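Local coordinates for protein copper-transporting ATPase PAA2, chloroplastic (Arabidopsis thaliana, PDB 5LBK) that transports copper across the chloroplast thylakoid membrane at the cost of ATP, this chain being the nucleotide-binding (N) domain of that P1B-type ATPase, at residues R71-S82 with V119-I128; Q18-K29 with I39-T50. All coordinates share one frame; numbering follows the deposited sequence.

How the interactions relate
Interaction 2 comes first along the chain and closes before interaction 1 opens. It packs helix 17-27 against the end of helix 34-45 and the segment that follows. Interaction 1 pairs strands 71-76 and 117-123, the two middle strands of the six-stranded antiparallel sheet, and adds helix 78-84 behind them. The centres of the two contacts lie about 16 Å apart, on opposite sides of the chain's centre. Helix 17-27 joins them: Val27 and Ala24 rest on Val75, and Met23 reaches Arg123. One face of the sheet thus carries the helix pair and the other carries helices 78-84 and 91-102, within the nucleotide-binding domain of the copper pump.

Interaction 1: R71-S82 with V119-I128; sequences RFVAVGSLEWVS and VYVGREGEGI
Phe72, Ala74 and Gly76 are tied to Glu124, Gly122 and Tyr120 by five backbone hydrogen bonds. The strands run antiparallel, with Ala74 and Gly122 bonded to each other twice and Gly76 and Tyr120 likewise. At the far end Glu124 N gives a nearly straight bond of 2.9 Å to Phe72 O. Between these pairs, CA-H...O contacts fill in, such as Val75 CA to Tyr120 O at 3.2 Å.

The apolar contacts fall on both faces. Val73, Val75 and Val121 share the face covered by helix 17-27. On the other face, helix 78-82 lies over the strand. Leu78 CB sits over one face of the Tyr120 ring, 3.8 Å from its centroid, a CH-pi contact. The ring hydroxyl bonds to Glu98. With CG1 anti to the backbone N (chi1 172°), Val81 puts that methyl 3.4 Å from Gly122 N. It also packs tightly on Ile128 CD1 at 3.3 Å. A CB on Gly122 would clash with this methyl.

The charged groups meet at the turn end. Arg71 CG lies over the face of the Arg123 guanidinium, 3.3 Å from Arg123 NH2. Arg123 NH1 lies at the edge of the Arg71 guanidinium, 4.0 Å from Arg71 NH1. Glu126 OE1 probably eases this meeting of like charges through its 2.9 Å salt bridge to Arg123 NH1.

Arg123 O takes both Glu126 N and Gly127 N, a classic beta bulge in the hairpin of strands 117-123 and 127-134. The contact itself is the antiparallel strand pair at the centre of the N-domain sheet, with helix 78-82 packed on the face that carries Tyr120.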
loop_
_atom_site.group_PDB
_atom_site.type_symbol
_atom_site.label_atom_id
_atom_site.label_comp_id
_atom_site.label_asym_id
_atom_site.label_seq_id
_atom_site.Cartn_x
_atom_site.Cartn_y
_atom_site.Cartn_z
ATOM N N ARG A 71 -4.823 8.229 10.885
ATOM C CA ARG A 71 -4.450 6.827 11.025
ATOM C C ARG A 71 -3.160 6.541 10.290
ATOM O O ARG A 71 -2.952 7.026 9.175
ATOM C CB ARG A 71 -5.528 5.925 10.488
ATOM C CG ARG A 71 -6.713 5.778 11.443
ATOM C CD ARG A 71 -6.424 4.689 12.488
ATOM N NE ARG A 71 -7.308 4.807 13.642
ATOM C CZ ARG A 71 -8.561 4.380 13.701
ATOM N NH1 ARG A 71 -9.117 3.783 12.656
ATOM N NH2 ARG A 71 -9.255 4.558 14.822
ATOM N N PHE A 72 -2.301 5.728 10.900
ATOM C CA PHE A 72 -1.086 5.312 10.224
ATOM C C PHE A 72 -1.396 4.300 9.122
ATOM O O PHE A 72 -2.242 3.413 9.286
ATOM C CB PHE A 72 -0.089 4.733 11.223
ATOM C CG PHE A 72 0.630 5.824 12.004
ATOM C CD1 PHE A 72 1.606 6.591 11.388
ATOM C CD2 PHE A 72 0.239 6.151 13.284
ATOM C CE1 PHE A 72 2.224 7.631 12.104
ATOM C CE2 PHE A 72 0.853 7.166 13.968
ATOM C CZ PHE A 72 1.823 7.910 13.350
ATOM N N VAL A 73 -0.678 4.438 8.009
ATOM C CA VAL A 73 -0.752 3.582 6.822
ATOM C C VAL A 73 0.680 3.208 6.471
ATOM O O VAL A 73 1.583 4.063 6.544
ATOM C CB VAL A 73 -1.429 4.305 5.635
ATOM C CG1 VAL A 73 -1.371 3.418 4.333
ATOM C CG2 VAL A 73 -2.877 4.712 5.996
ATOM N N ALA A 74 0.910 1.939 6.195
ATOM C CA ALA A 74 2.234 1.405 5.866
ATOM C C ALA A 74 2.206 0.745 4.486
ATOM O O ALA A 74 1.232 0.100 4.131
ATOM C CB ALA A 74 2.676 0.424 6.945
ATOM N N VAL A 75 3.268 0.944 3.699
ATOM C CA VAL A 75 3.444 0.387 2.376
ATOM C C VAL A 75 4.809 -0.272 2.300
ATOM O O VAL A 75 5.805 0.345 2.668
ATOM C CB VAL A 75 3.334 1.483 1.288
ATOM C CG1 VAL A 75 3.446 0.868 -0.079
ATOM C CG2 VAL A 75 2.000 2.215 1.373
ATOM N N GLY A 76 4.853 -1.510 1.828
ATOM C CA GLY A 76 6.120 -2.249 1.842
ATOM C C GLY A 76 5.907 -3.730 1.735
ATOM O O GLY A 76 4.918 -4.193 1.156
ATOM N N SER A 77 6.896 -4.476 2.224
ATOM C CA SER A 77 6.775 -5.940 2.148
ATOM C C SER A 77 5.659 -6.447 3.066
ATOM O O SER A 77 5.277 -5.810 4.032
ATOM C CB SER A 77 8.095 -6.584 2.537
ATOM O OG SER A 77 8.261 -6.348 3.908
ATOM N N LEU A 78 5.171 -7.672 2.785
ATOM C CA LEU A 78 4.033 -8.218 3.529
ATOM C C LEU A 78 4.307 -8.306 5.010
ATOM O O LEU A 78 3.490 -7.866 5.834
ATOM C CB LEU A 78 3.676 -9.617 2.964
ATOM C CG LEU A 78 2.617 -10.394 3.741
ATOM C CD1 LEU A 78 1.336 -9.518 3.861
ATOM C CD2 LEU A 78 2.348 -11.711 3.033
ATOM N N GLU A 79 5.448 -8.887 5.380
ATOM C CA GLU A 79 5.698 -9.137 6.784
ATOM C C GLU A 79 5.871 -7.827 7.548
ATOM O O GLU A 79 5.348 -7.677 8.658
ATOM C CB GLU A 79 6.915 -10.047 6.967
ATOM C CG GLU A 79 7.053 -10.463 8.442
ATOM C CD GLU A 79 8.418 -10.959 8.789
ATOM O OE1 GLU A 79 9.289 -10.973 7.889
ATOM O OE2 GLU A 79 8.600 -11.342 9.966
ATOM N N TRP A 80 6.557 -6.858 6.946
ATOM C CA TRP A 80 6.831 -5.592 7.617
ATOM C C TRP A 80 5.564 -4.774 7.777
ATOM O O TRP A 80 5.317 -4.219 8.858
ATOM C CB TRP A 80 7.898 -4.823 6.842
ATOM C CG TRP A 80 8.291 -3.525 7.488
ATOM C CD1 TRP A 80 9.257 -3.341 8.430
ATOM C CD2 TRP A 80 7.761 -2.217 7.195
ATOM N NE1 TRP A 80 9.357 -2.001 8.749
ATOM C CE2 TRP A 80 8.441 -1.296 8.010
ATOM C CE3 TRP A 80 6.767 -1.735 6.303
ATOM C CZ2 TRP A 80 8.152 0.074 7.996
ATOM C CZ3 TRP A 80 6.485 -0.375 6.308
ATOM C CH2 TRP A 80 7.184 0.503 7.120
ATOM N N VAL A 81 4.704 -4.731 6.728
ATOM C CA VAL A 81 3.422 -4.036 6.844
ATOM C C VAL A 81 2.580 -4.715 7.901
ATOM O O VAL A 81 1.994 -4.062 8.775
ATOM C CB VAL A 81 2.706 -3.989 5.482
ATOM C CG1 VAL A 81 1.304 -3.463 5.609
ATOM C CG2 VAL A 81 3.482 -3.068 4.519
ATOM N N SER A 82 2.497 -6.047 7.830
ATOM C CA SER A 82 1.667 -6.764 8.777
ATOM C C SER A 82 2.138 -6.518 10.196
ATOM O O SER A 82 1.323 -6.350 11.121
ATOM C CB SER A 82 1.702 -8.244 8.427
ATOM O OG SER A 82 1.001 -8.993 9.367
ATOM N N VAL A 119 3.647 -4.809 -3.590
ATOM C CA VAL A 119 3.800 -3.866 -2.482
ATOM C C VAL A 119 2.523 -3.888 -1.657
ATOM O O VAL A 119 1.424 -3.715 -2.218
ATOM C CB VAL A 119 4.040 -2.454 -3.040
ATOM C CG1 VAL A 119 4.211 -1.474 -1.929
ATOM C CG2 VAL A 119 5.222 -2.482 -4.004
ATOM N N TYR A 120 2.625 -4.261 -0.384
ATOM C CA TYR A 120 1.412 -4.344 0.420
ATOM C C TYR A 120 1.065 -3.038 1.090
ATOM O O TYR A 120 1.924 -2.202 1.360
ATOM C CB TYR A 120 1.545 -5.451 1.462
ATOM C CG TYR A 120 1.544 -6.842 0.820
ATOM C CD1 TYR A 120 2.694 -7.349 0.216
ATOM C CD2 TYR A 120 0.379 -7.585 0.730
ATOM C CE1 TYR A 120 2.690 -8.568 -0.423
ATOM C CE2 TYR A 120 0.386 -8.804 0.115
ATOM C CZ TYR A 120 1.527 -9.288 -0.445
ATOM O OH TYR A 120 1.526 -10.520 -1.068
ATOM N N VAL A 121 -0.207 -2.883 1.373
ATOM C CA VAL A 121 -0.740 -1.684 2.000
ATOM C C VAL A 121 -1.513 -2.055 3.257
ATOM O O VAL A 121 -2.444 -2.872 3.214
ATOM C CB VAL A 121 -1.626 -0.891 1.028
ATOM C CG1 VAL A 121 -2.035 0.423 1.636
ATOM C CG2 VAL A 121 -0.847 -0.689 -0.255
ATOM N N GLY A 122 -1.158 -1.436 4.382
ATOM C CA GLY A 122 -1.825 -1.707 5.637
ATOM C C GLY A 122 -2.209 -0.445 6.386
ATOM O O GLY A 122 -1.609 0.609 6.195
ATOM N N ARG A 123 -3.249 -0.555 7.226
ATOM C CA ARG A 123 -3.739 0.591 8.006
ATOM C C ARG A 123 -3.984 0.236 9.466
ATOM O O ARG A 123 -4.585 -0.800 9.750
ATOM C CB ARG A 123 -5.026 1.139 7.394
ATOM C CG ARG A 123 -5.526 2.396 8.035
ATOM C CD ARG A 123 -6.486 3.013 7.066
ATOM N NE ARG A 123 -7.096 4.203 7.575
ATOM C CZ ARG A 123 -8.164 4.227 8.356
ATOM N NH1 ARG A 123 -8.764 3.104 8.743
ATOM N NH2 ARG A 123 -8.615 5.396 8.760
ATOM N N GLU A 124 -3.568 1.119 10.403
ATOM C CA GLU A 124 -3.696 0.795 11.818
ATOM C C GLU A 124 -5.176 0.578 12.134
ATOM O O GLU A 124 -6.042 1.318 11.666
ATOM C CB GLU A 124 -3.119 1.884 12.721
ATOM C CG GLU A 124 -2.758 1.367 14.158
ATOM C CD GLU A 124 -1.705 2.199 14.866
ATOM O OE1 GLU A 124 -1.644 3.414 14.598
ATOM O OE2 GLU A 124 -0.977 1.639 15.727
ATOM N N GLY A 125 -5.457 -0.422 12.956
ATOM C CA GLY A 125 -6.818 -0.772 13.301
ATOM C C GLY A 125 -7.491 -1.723 12.340
ATOM O O GLY A 125 -8.610 -2.164 12.624
ATOM N N GLU A 126 -6.852 -2.058 11.219
ATOM C CA GLU A 126 -7.460 -2.870 10.176
ATOM C C GLU A 126 -6.526 -3.961 9.683
ATOM O O GLU A 126 -6.971 -4.977 9.158
ATOM C CB GLU A 126 -7.845 -2.012 8.966
ATOM C CG GLU A 126 -8.964 -1.043 9.190
ATOM C CD GLU A 126 -9.436 -0.478 7.891
ATOM O OE1 GLU A 126 -8.870 0.541 7.453
ATOM O OE2 GLU A 126 -10.335 -1.091 7.277
ATOM N N GLY A 127 -5.238 -3.727 9.754
ATOM C CA GLY A 127 -4.294 -4.665 9.165
ATOM C C GLY A 127 -4.103 -4.434 7.675
ATOM O O GLY A 127 -4.247 -3.318 7.173
ATOM N N ILE A 128 -3.821 -5.518 6.934
ATOM C CA ILE A 128 -3.567 -5.384 5.507
ATOM C C ILE A 128 -4.886 -5.053 4.838
ATOM O O ILE A 128 -5.901 -5.695 5.118
ATOM C CB ILE A 128 -2.984 -6.674 4.905
ATOM C CG1 ILE A 128 -1.641 -7.078 5.471
ATOM C CG2 ILE A 128 -2.899 -6.529 3.380
ATOM C CD1 ILE A 128 -0.612 -6.144 5.174
#

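Interaction 2: Q18-K29 with I39-T50; sequences QEVLKMAAAVEK and IVNEAESLNLKT
Leu21 and Ala25 of helix 17-27 pack on helix 34-45 in a helical hairpin, which lies against one face of the antiparallel sheet of the N-domain. The N-to-C directions of the short helical segments are 129° apart, and their axes approach to 8.6 Å. A Schellman motif at Asn47 ends the second helix and turns the chain back to Leu48 and Thr50.

The tight part is apolar. Ala25 CB meets Ala43 CB at 3.6 Å, and small side chains let the helices come close here. The CG2 branch of Ile39, anti to the backbone N, lies against Ala24 CB and Ala25 N. Leu21 spreads its two methyls: CD1 slides past Ile39, while CD2 meets Leu48 CD1 at 3.6 Å and Leu46 CD1 at 3.7 Å. Ala24 and Ile39 also touch Ile132 of the sheet. Val40 CG2 lies 3.4 Å from Glu28 O.

The outer side is looser. The extended chain of Lys22 crosses Leu48 at about a right angle, with its CE 3.9 Å from Leu48 CD2. The amide of Gln18 bonds to Glu16 through NE2, and only its OE1 and CB approach Leu48.

Thr50 bridges the two parts. Its CG2 turns inward and rests 3.7 Å from Ala25 CB, while its hydroxyl accepts a hydrogen bond from Lys29. A glycine here would probably open a gap beside Ala25 and leave the Lys29 ammonium group without its hydroxyl mate. In that bond the two side chains meet tip to tip, with Lys29 NZ 3.1 Å from Thr50 OG1.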
loop_
_atom_site.group_PDB
_atom_site.type_symbol
_atom_site.label_atom_id
_atom_site.label_comp_id
_atom_site.label_asym_id
_atom_site.label_seq_id
_atom_site.Cartn_x
_atom_site.Cartn_y
_atom_site.Cartn_z
ATOM N N GLN A 18 -9.397 2.514 -5.915
ATOM C CA GLN A 18 -8.864 3.867 -5.943
ATOM C C GLN A 18 -8.418 4.290 -4.553
ATOM O O GLN A 18 -7.442 5.042 -4.402
ATOM C CB GLN A 18 -9.902 4.854 -6.501
ATOM C CG GLN A 18 -11.142 5.088 -5.597
ATOM C CD GLN A 18 -12.059 6.232 -6.060
ATOM O OE1 GLN A 18 -11.702 7.050 -6.919
ATOM N NE2 GLN A 18 -13.249 6.296 -5.465
ATOM N N GLU A 19 -9.142 3.856 -3.523
ATOM C CA GLU A 19 -8.790 4.287 -2.177
ATOM C C GLU A 19 -7.457 3.688 -1.761
ATOM O O GLU A 19 -6.646 4.370 -1.125
ATOM C CB GLU A 19 -9.866 3.909 -1.166
ATOM C CG GLU A 19 -11.189 4.628 -1.332
ATOM C CD GLU A 19 -12.178 4.356 -0.187
ATOM O OE1 GLU A 19 -12.487 5.308 0.567
ATOM O OE2 GLU A 19 -12.652 3.197 -0.045
ATOM N N VAL A 20 -7.216 2.413 -2.123
ATOM C CA VAL A 20 -5.950 1.757 -1.798
ATOM C C VAL A 20 -4.802 2.453 -2.508
ATOM O O VAL A 20 -3.750 2.719 -1.907
ATOM C CB VAL A 20 -6.003 0.249 -2.138
ATOM C CG1 VAL A 20 -4.610 -0.409 -2.008
ATOM C CG2 VAL A 20 -7.018 -0.424 -1.231
ATOM N N LEU A 21 -4.982 2.750 -3.791
ATOM C CA LEU A 21 -3.962 3.461 -4.540
ATOM C C LEU A 21 -3.729 4.857 -3.979
ATOM O O LEU A 21 -2.580 5.307 -3.930
ATOM C CB LEU A 21 -4.378 3.529 -6.000
ATOM C CG LEU A 21 -3.386 4.000 -7.032
ATOM C CD1 LEU A 21 -2.053 3.271 -6.928
ATOM C CD2 LEU A 21 -4.074 3.812 -8.422
ATOM N N LYS A 22 -4.807 5.582 -3.616
ATOM C CA LYS A 22 -4.664 6.946 -3.099
ATOM C C LYS A 22 -3.832 6.960 -1.831
ATOM O O LYS A 22 -2.980 7.836 -1.641
ATOM C CB LYS A 22 -6.019 7.566 -2.777
ATOM C CG LYS A 22 -6.787 8.076 -3.971
ATOM C CD LYS A 22 -8.095 8.721 -3.519
ATOM C CE LYS A 22 -8.794 9.419 -4.697
ATOM N NZ LYS A 22 -10.108 10.039 -4.354
ATOM N N MET A 23 -4.145 6.052 -0.913
ATOM C CA MET A 23 -3.353 5.920 0.315
ATOM C C MET A 23 -1.928 5.514 0.014
ATOM O O MET A 23 -0.980 6.066 0.609
ATOM C CB MET A 23 -3.994 4.894 1.240
ATOM C CG MET A 23 -5.275 5.388 1.962
ATOM S SD MET A 23 -5.924 4.016 2.970
ATOM C CE MET A 23 -7.285 4.837 3.808
ATOM N N ALA A 24 -1.732 4.556 -0.892
ATOM C CA ALA A 24 -0.364 4.098 -1.125
ATOM C C ALA A 24 0.469 5.216 -1.754
ATOM O O ALA A 24 1.627 5.419 -1.395
ATOM C CB ALA A 24 -0.356 2.870 -2.012
ATOM N N ALA A 25 -0.101 5.929 -2.714
ATOM C CA ALA A 25 0.641 7.040 -3.315
ATOM C C ALA A 25 0.882 8.197 -2.338
ATOM O O ALA A 25 1.904 8.907 -2.451
ATOM C CB ALA A 25 -0.113 7.525 -4.553
ATOM N N ALA A 26 -0.031 8.427 -1.389
ATOM C CA ALA A 26 0.220 9.433 -0.357
ATOM C C ALA A 26 1.455 9.078 0.451
ATOM O O ALA A 26 2.285 9.947 0.758
ATOM C CB ALA A 26 -0.971 9.563 0.585
ATOM N N VAL A 27 1.579 7.801 0.824
ATOM C CA VAL A 27 2.761 7.364 1.563
ATOM C C VAL A 27 4.012 7.412 0.692
ATOM O O VAL A 27 5.104 7.772 1.184
ATOM C CB VAL A 27 2.520 5.951 2.137
ATOM C CG1 VAL A 27 3.744 5.446 2.818
ATOM C CG2 VAL A 27 1.416 5.987 3.103
ATOM N N GLU A 28 3.899 7.046 -0.574
ATOM C CA GLU A 28 5.034 6.928 -1.480
ATOM C C GLU A 28 5.406 8.247 -2.149
ATOM O O GLU A 28 6.304 8.249 -2.983
ATOM C CB GLU A 28 4.742 5.880 -2.539
ATOM C CG GLU A 28 4.568 4.489 -1.952
ATOM C CD GLU A 28 5.872 3.843 -1.637
ATOM O OE1 GLU A 28 6.284 2.963 -2.411
ATOM O OE2 GLU A 28 6.502 4.249 -0.660
ATOM N N LYS A 29 4.781 9.351 -1.735
ATOM C CA LYS A 29 4.806 10.612 -2.479
ATOM C C LYS A 29 6.215 11.014 -2.913
ATOM O O LYS A 29 6.458 11.304 -4.093
ATOM C CB LYS A 29 4.182 11.712 -1.620
ATOM C CG LYS A 29 3.642 12.936 -2.408
ATOM C CD LYS A 29 2.480 12.550 -3.334
ATOM C CE LYS A 29 1.959 13.749 -4.067
ATOM N NZ LYS A 29 0.957 13.382 -5.136
ATOM N N ILE A 39 3.858 3.763 -8.373
ATOM C CA ILE A 39 2.599 3.922 -7.643
ATOM C C ILE A 39 2.137 5.369 -7.734
ATOM O O ILE A 39 0.972 5.666 -8.013
ATOM C CB ILE A 39 2.765 3.480 -6.177
ATOM C CG1 ILE A 39 2.947 1.959 -6.089
ATOM C CG2 ILE A 39 1.571 3.912 -5.331
ATOM C CD1 ILE A 39 3.324 1.496 -4.756
ATOM N N VAL A 40 3.052 6.292 -7.489
ATOM C CA VAL A 40 2.711 7.709 -7.587
ATOM C C VAL A 40 2.259 8.053 -9.004
ATOM O O VAL A 40 1.233 8.711 -9.190
ATOM C CB VAL A 40 3.897 8.576 -7.156
ATOM C CG1 VAL A 40 3.537 10.045 -7.305
ATOM C CG2 VAL A 40 4.237 8.268 -5.741
ATOM N N ASN A 41 3.018 7.607 -10.017
ATOM C CA ASN A 41 2.677 7.930 -11.413
ATOM C C ASN A 41 1.313 7.387 -11.795
ATOM O O ASN A 41 0.614 7.984 -12.620
ATOM C CB ASN A 41 3.715 7.360 -12.394
ATOM C CG ASN A 41 5.071 8.038 -12.291
ATOM O OD1 ASN A 41 5.171 9.181 -11.858
ATOM N ND2 ASN A 41 6.126 7.322 -12.682
ATOM N N GLU A 42 0.928 6.237 -11.230
ATOM C CA GLU A 42 -0.367 5.650 -11.550
ATOM C C GLU A 42 -1.502 6.439 -10.916
ATOM O O GLU A 42 -2.519 6.703 -11.562
ATOM C CB GLU A 42 -0.396 4.192 -11.095
ATOM C CG GLU A 42 -1.719 3.470 -11.322
ATOM C CD GLU A 42 -1.957 3.052 -12.759
ATOM O OE1 GLU A 42 -0.998 3.015 -13.559
ATOM O OE2 GLU A 42 -3.120 2.739 -13.076
ATOM N N ALA A 43 -1.346 6.846 -9.663
ATOM C CA ALA A 43 -2.327 7.729 -9.060
ATOM C C ALA A 43 -2.419 9.029 -9.848
ATOM O O ALA A 43 -3.511 9.579 -10.026
ATOM C CB ALA A 43 -1.948 8.007 -7.608
ATOM N N GLU A 44 -1.279 9.492 -10.351
ATOM C CA GLU A 44 -1.228 10.711 -11.150
ATOM C C GLU A 44 -1.896 10.482 -12.506
ATOM O O GLU A 44 -2.750 11.264 -12.925
ATOM C CB GLU A 44 0.221 11.158 -11.350
ATOM C CG GLU A 44 0.407 12.171 -12.468
ATOM C CD GLU A 44 1.867 12.427 -12.785
ATOM O OE1 GLU A 44 2.632 12.752 -11.852
ATOM O OE2 GLU A 44 2.251 12.302 -13.967
ATOM N N SER A 45 -1.506 9.406 -13.185
ATOM C CA SER A 45 -2.079 9.073 -14.486
ATOM C C SER A 45 -3.601 8.966 -14.424
ATOM O O SER A 45 -4.290 9.335 -15.381
ATOM C CB SER A 45 -1.488 7.763 -15.018
ATOM O OG SER A 45 -0.200 7.946 -15.580
ATOM N N LEU A 46 -4.143 8.461 -13.311
ATOM C CA LEU A 46 -5.583 8.263 -13.137
ATOM C C LEU A 46 -6.275 9.477 -12.546
ATOM O O LEU A 46 -7.482 9.418 -12.287
ATOM C CB LEU A 46 -5.858 7.046 -12.233
ATOM C CG LEU A 46 -5.312 5.694 -12.696
ATOM C CD1 LEU A 46 -5.645 4.598 -11.684
ATOM C CD2 LEU A 46 -5.845 5.292 -14.062
ATOM N N ASN A 47 -5.539 10.568 -12.320
ATOM C CA ASN A 47 -6.121 11.810 -11.823
ATOM C C ASN A 47 -6.681 11.632 -10.412
ATOM O O ASN A 47 -7.736 12.162 -10.064
ATOM C CB ASN A 47 -7.201 12.327 -12.781
ATOM C CG ASN A 47 -6.703 12.460 -14.228
ATOM O OD1 ASN A 47 -7.406 12.085 -15.177
ATOM N ND2 ASN A 47 -5.492 12.998 -14.398
ATOM N N LEU A 48 -5.956 10.884 -9.578
ATOM C CA LEU A 48 -6.352 10.683 -8.193
ATOM C C LEU A 48 -5.678 11.727 -7.305
ATOM O O LEU A 48 -4.456 11.904 -7.360
ATOM C CB LEU A 48 -5.969 9.278 -7.716
ATOM C CG LEU A 48 -6.616 8.088 -8.438
ATOM C CD1 LEU A 48 -6.049 6.763 -7.887
ATOM C CD2 LEU A 48 -8.116 8.122 -8.288
ATOM N N LYS A 49 -6.465 12.379 -6.454
ATOM C CA LYS A 49 -5.938 13.358 -5.513
ATOM C C LYS A 49 -5.472 12.623 -4.266
ATOM O O LYS A 49 -6.277 11.974 -3.590
ATOM C CB LYS A 49 -6.993 14.395 -5.143
ATOM C CG LYS A 49 -6.479 15.521 -4.263
ATOM C CD LYS A 49 -5.585 16.490 -5.041
ATOM C CE LYS A 49 -6.382 17.279 -6.086
ATOM N NZ LYS A 49 -5.567 18.359 -6.706
ATOM N N THR A 50 -4.183 12.739 -3.952
ATOM C CA THR A 50 -3.692 12.011 -2.799
ATOM C C THR A 50 -3.920 12.836 -1.529
ATOM O O THR A 50 -3.736 14.054 -1.541
ATOM C CB THR A 50 -2.196 11.685 -2.957
ATOM O OG1 THR A 50 -1.463 12.897 -3.179
ATOM C CG2 THR A 50 -1.964 10.754 -4.145
#